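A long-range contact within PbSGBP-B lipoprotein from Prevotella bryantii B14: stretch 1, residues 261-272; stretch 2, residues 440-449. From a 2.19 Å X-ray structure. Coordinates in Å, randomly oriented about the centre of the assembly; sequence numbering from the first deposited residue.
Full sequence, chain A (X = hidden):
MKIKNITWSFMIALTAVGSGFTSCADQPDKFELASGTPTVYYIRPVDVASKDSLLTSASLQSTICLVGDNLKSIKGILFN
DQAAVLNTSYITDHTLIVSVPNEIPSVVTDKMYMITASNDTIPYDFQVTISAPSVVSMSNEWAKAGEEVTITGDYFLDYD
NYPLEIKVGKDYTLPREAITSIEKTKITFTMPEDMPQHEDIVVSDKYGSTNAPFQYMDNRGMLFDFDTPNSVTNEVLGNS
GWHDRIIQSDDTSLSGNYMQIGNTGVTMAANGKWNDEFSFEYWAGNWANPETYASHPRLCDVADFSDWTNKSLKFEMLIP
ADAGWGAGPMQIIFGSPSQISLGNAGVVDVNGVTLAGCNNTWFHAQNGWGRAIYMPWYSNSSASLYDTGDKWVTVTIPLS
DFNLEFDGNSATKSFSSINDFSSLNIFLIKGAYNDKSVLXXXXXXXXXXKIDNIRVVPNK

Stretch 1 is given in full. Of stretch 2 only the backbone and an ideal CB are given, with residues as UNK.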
# COMPACT_ATOMS: atom_id res chain seq x y z
N ILE A 261 9.57 17.22 -11.51
CA ILE A 261 10.18 16.58 -12.67
C ILE A 261 9.40 17.00 -13.91
O ILE A 261 8.16 16.91 -13.93
CB ILE A 261 10.20 15.05 -12.52
CG1 ILE A 261 10.98 14.64 -11.27
CG2 ILE A 261 10.78 14.39 -13.75
CD1 ILE A 261 10.96 13.15 -11.01
N GLY A 262 10.11 17.47 -14.93
CA GLY A 262 9.46 17.99 -16.11
C GLY A 262 8.96 19.41 -15.91
O GLY A 262 9.04 19.98 -14.82
N ASN A 263 8.43 19.98 -16.98
CA ASN A 263 7.91 21.34 -16.95
C ASN A 263 6.96 21.52 -18.13
O ASN A 263 6.82 20.64 -18.98
CB ASN A 263 9.04 22.38 -16.98
CG ASN A 263 8.67 23.67 -16.28
OD1 ASN A 263 7.50 23.88 -15.93
ND2 ASN A 263 9.65 24.53 -16.07
N THR A 264 6.31 22.68 -18.16
CA THR A 264 5.33 22.96 -19.20
C THR A 264 6.00 23.02 -20.56
O THR A 264 6.97 23.76 -20.76
CB THR A 264 4.61 24.27 -18.90
OG1 THR A 264 4.35 24.37 -17.50
CG2 THR A 264 3.29 24.33 -19.66
N GLY A 265 5.47 22.25 -21.51
CA GLY A 265 5.98 22.25 -22.87
C GLY A 265 7.22 21.43 -23.11
O GLY A 265 7.67 21.35 -24.26
N VAL A 266 7.79 20.82 -22.07
CA VAL A 266 8.97 19.97 -22.23
C VAL A 266 8.51 18.60 -22.69
O VAL A 266 7.83 17.88 -21.95
CB VAL A 266 9.78 19.88 -20.93
CG1 VAL A 266 11.11 19.19 -21.17
CG2 VAL A 266 9.99 21.26 -20.34
N THR A 267 8.88 18.23 -23.92
CA THR A 267 8.34 17.03 -24.54
C THR A 267 9.09 15.79 -24.09
O THR A 267 10.32 15.77 -24.05
CB THR A 267 8.40 17.16 -26.07
OG1 THR A 267 7.53 18.22 -26.49
CG2 THR A 267 7.96 15.86 -26.74
N MSE A 268 8.33 14.72 -23.83
CA MSE A 268 8.88 13.44 -23.44
C MSE A 268 8.54 12.54 -24.60
O MSE A 268 7.35 12.46 -24.98
CB MSE A 268 8.20 12.94 -22.18
CG MSE A 268 8.11 11.42 -22.17
SE MSE A 268 9.83 10.65 -21.59
CE MSE A 268 9.37 10.32 -19.71
N ALA A 269 9.53 11.86 -25.18
CA ALA A 269 9.29 11.00 -26.33
C ALA A 269 8.48 9.77 -25.94
O ALA A 269 8.52 9.31 -24.79
CB ALA A 269 10.61 10.58 -26.97
N ALA A 270 7.74 9.23 -26.91
CA ALA A 270 6.92 8.05 -26.66
C ALA A 270 7.76 6.83 -26.32
O ALA A 270 7.33 5.98 -25.53
CB ALA A 270 6.03 7.77 -27.87
N ASN A 271 8.95 6.71 -26.90
CA ASN A 271 9.84 5.59 -26.62
C ASN A 271 10.65 5.79 -25.34
O ASN A 271 11.53 4.98 -25.06
CB ASN A 271 10.77 5.35 -27.80
CG ASN A 271 11.82 6.44 -27.96
OD1 ASN A 271 11.62 7.58 -27.54
ND2 ASN A 271 12.94 6.09 -28.58
N GLY A 272 10.37 6.85 -24.58
CA GLY A 272 11.07 7.08 -23.32
C GLY A 272 12.55 7.32 -23.46
O GLY A 272 13.33 6.88 -22.61
N UNK A 440 7.58 -1.11 -22.18
CA UNK A 440 6.82 -0.71 -23.37
C UNK A 440 6.92 0.77 -23.69
O UNK A 440 7.32 1.59 -22.85
CB UNK A 440 5.35 -1.08 -23.19
N UNK A 441 6.56 1.12 -24.92
CA UNK A 441 6.44 2.50 -25.34
C UNK A 441 5.16 3.12 -24.77
O UNK A 441 4.26 2.42 -24.30
CB UNK A 441 6.45 2.60 -26.87
N UNK A 442 5.09 4.44 -24.82
CA UNK A 442 3.93 5.18 -24.38
C UNK A 442 3.43 6.11 -25.47
O UNK A 442 3.62 5.86 -26.66
CB UNK A 442 4.25 5.97 -23.11
N UNK A 443 2.79 7.19 -25.04
CA UNK A 443 2.33 8.25 -25.93
C UNK A 443 3.13 9.51 -25.63
O UNK A 443 3.48 9.77 -24.47
CB UNK A 443 0.83 8.50 -25.77
N UNK A 444 3.43 10.27 -26.67
CA UNK A 444 4.20 11.50 -26.50
C UNK A 444 3.44 12.47 -25.61
O UNK A 444 2.23 12.64 -25.74
CB UNK A 444 4.50 12.14 -27.85
N UNK A 445 4.16 13.10 -24.68
CA UNK A 445 3.52 13.92 -23.67
C UNK A 445 4.46 15.04 -23.25
O UNK A 445 5.61 15.13 -23.70
CB UNK A 445 3.11 13.07 -22.46
N UNK A 446 3.95 15.91 -22.38
CA UNK A 446 4.73 16.95 -21.72
C UNK A 446 4.40 16.85 -20.24
O UNK A 446 3.60 17.64 -19.71
CB UNK A 446 4.43 18.34 -22.28
N UNK A 447 4.99 15.89 -19.53
CA UNK A 447 4.55 15.60 -18.17
C UNK A 447 5.15 16.55 -17.14
O UNK A 447 6.29 17.02 -17.27
CB UNK A 447 4.91 14.16 -17.81
N UNK A 448 4.36 16.84 -16.12
CA UNK A 448 4.79 17.59 -14.94
C UNK A 448 4.49 16.73 -13.73
O UNK A 448 3.32 16.40 -13.46
CB UNK A 448 4.10 18.95 -14.84
N UNK A 449 5.53 16.35 -13.00
CA UNK A 449 5.40 15.49 -11.83
C UNK A 449 6.00 16.23 -10.64
O UNK A 449 7.22 16.45 -10.59
CB UNK A 449 6.08 14.14 -12.05

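Position 440 points its CB away, with no stretch 1 atom within 5.5 Å of it, so any residue would do. It is Pro-440.

At 441 the CB points sideways, 3.7 Å from Ala-270 O. A small or polar side chain would suit it. The residue is Asp-441. Its OD1 lies 3.5 Å from Asn-271 CA.

At 442, N of 442 donates to Ala-270 O at 2.8 Å. Phi/psi of -126°/-153° is an extended pair, less usual for residues with a CB, so glycine is a good candidate but not a forced one. It is Gly-442.

Position 443 points its CB away from stretch 1, which leaves the choice open. It is Val-443, and its CB stays 5.7 Å from Ala-270 CB.

At 444 the CB points sideways, 4.1 Å from Met-268 O. Stretch 1 offers no charge here, so a long polar or aliphatic chain could lie along it. The residue is Glu-444. Its CG packs 3.5 Å from Met-268 O, and its OE2 reaches 3.3 Å from Thr-267 CG2.

Position 445 forms a single antiparallel bridge with Met-268. Met-268 N donates to O of 445 at 2.8 Å, and N of 445 donates to Met-268 O at 3.3 Å. The CB points sideways, and the selenomethionine side chain is a neighbour, so a small or medium apolar residue would suit. It is Cys-445, whose SG lies 3.8 Å from Met-268 CG.

At 446 the CB is 3.4 Å from Val-266 O, beside the type II turn from Asn-263 to Val-266. A compact or beta-branched residue would fit. It is Thr-446. Its CG2 sits 3.9 Å from Gly-265 C.

Position 447 has phi -82°, compatible with proline, and its N makes no hydrogen bond to stretch 1. The CB points sideways with no stretch 1 atom within 5.5 Å, but N of 447 is 5.1 Å from Met-268 CB, so an apolar group on the N side, as in proline, would reach it; other residues would also fit. It is Pro-447, with CD 3.7 Å from Met-268 CB.

At 448 the CB points sideways, 4.9 Å from Asn-263 N. A longer aliphatic chain could reach the turn. It is Ile-448, whose CD1 lies 3.5 Å from Thr-264 OG1.

Position 449 pairs with Ile-261. Ile-261 N donates to O of 449 at 2.6 Å, and N of 449 donates to Ile-261 O at 2.8 Å. Its CB shares a sheet face with Ile-261, so aliphatic residues suit. It is Ile-449, with its CB 4.2 Å from Ile-261 CB.

Stretch 2, residues 440-449: PDGVECTPII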
# COMPACT_ATOMS: atom_id res chain seq x y z
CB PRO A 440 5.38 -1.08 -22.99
CG PRO A 440 5.36 -1.03 -21.48
CD PRO A 440 6.77 -1.01 -20.96
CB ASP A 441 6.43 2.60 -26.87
CG ASP A 441 7.78 2.32 -27.48
OD1 ASP A 441 8.77 2.21 -26.72
OD2 ASP A 441 7.86 2.21 -28.72
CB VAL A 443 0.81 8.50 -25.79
CG1 VAL A 443 0.05 7.19 -25.93
CG2 VAL A 443 0.48 9.17 -24.47
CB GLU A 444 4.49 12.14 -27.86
CG GLU A 444 5.41 13.34 -27.80
CD GLU A 444 5.57 14.02 -29.15
OE1 GLU A 444 4.57 14.06 -29.91
OE2 GLU A 444 6.68 14.49 -29.46
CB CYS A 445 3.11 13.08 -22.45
SG CYS A 445 4.40 11.97 -21.83
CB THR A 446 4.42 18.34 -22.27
OG1 THR A 446 3.01 18.59 -22.16
CG2 THR A 446 4.83 18.44 -23.73
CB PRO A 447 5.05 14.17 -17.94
CG PRO A 447 6.29 14.10 -18.76
CD PRO A 447 6.07 14.99 -19.97
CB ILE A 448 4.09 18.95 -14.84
CG1 ILE A 448 4.61 19.91 -15.91
CG2 ILE A 448 4.29 19.53 -13.44
CD1 ILE A 448 4.22 21.36 -15.68
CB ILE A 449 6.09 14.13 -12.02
CG1 ILE A 449 5.38 13.34 -13.12
CG2 ILE A 449 6.12 13.36 -10.71
CD1 ILE A 449 6.19 12.17 -13.62
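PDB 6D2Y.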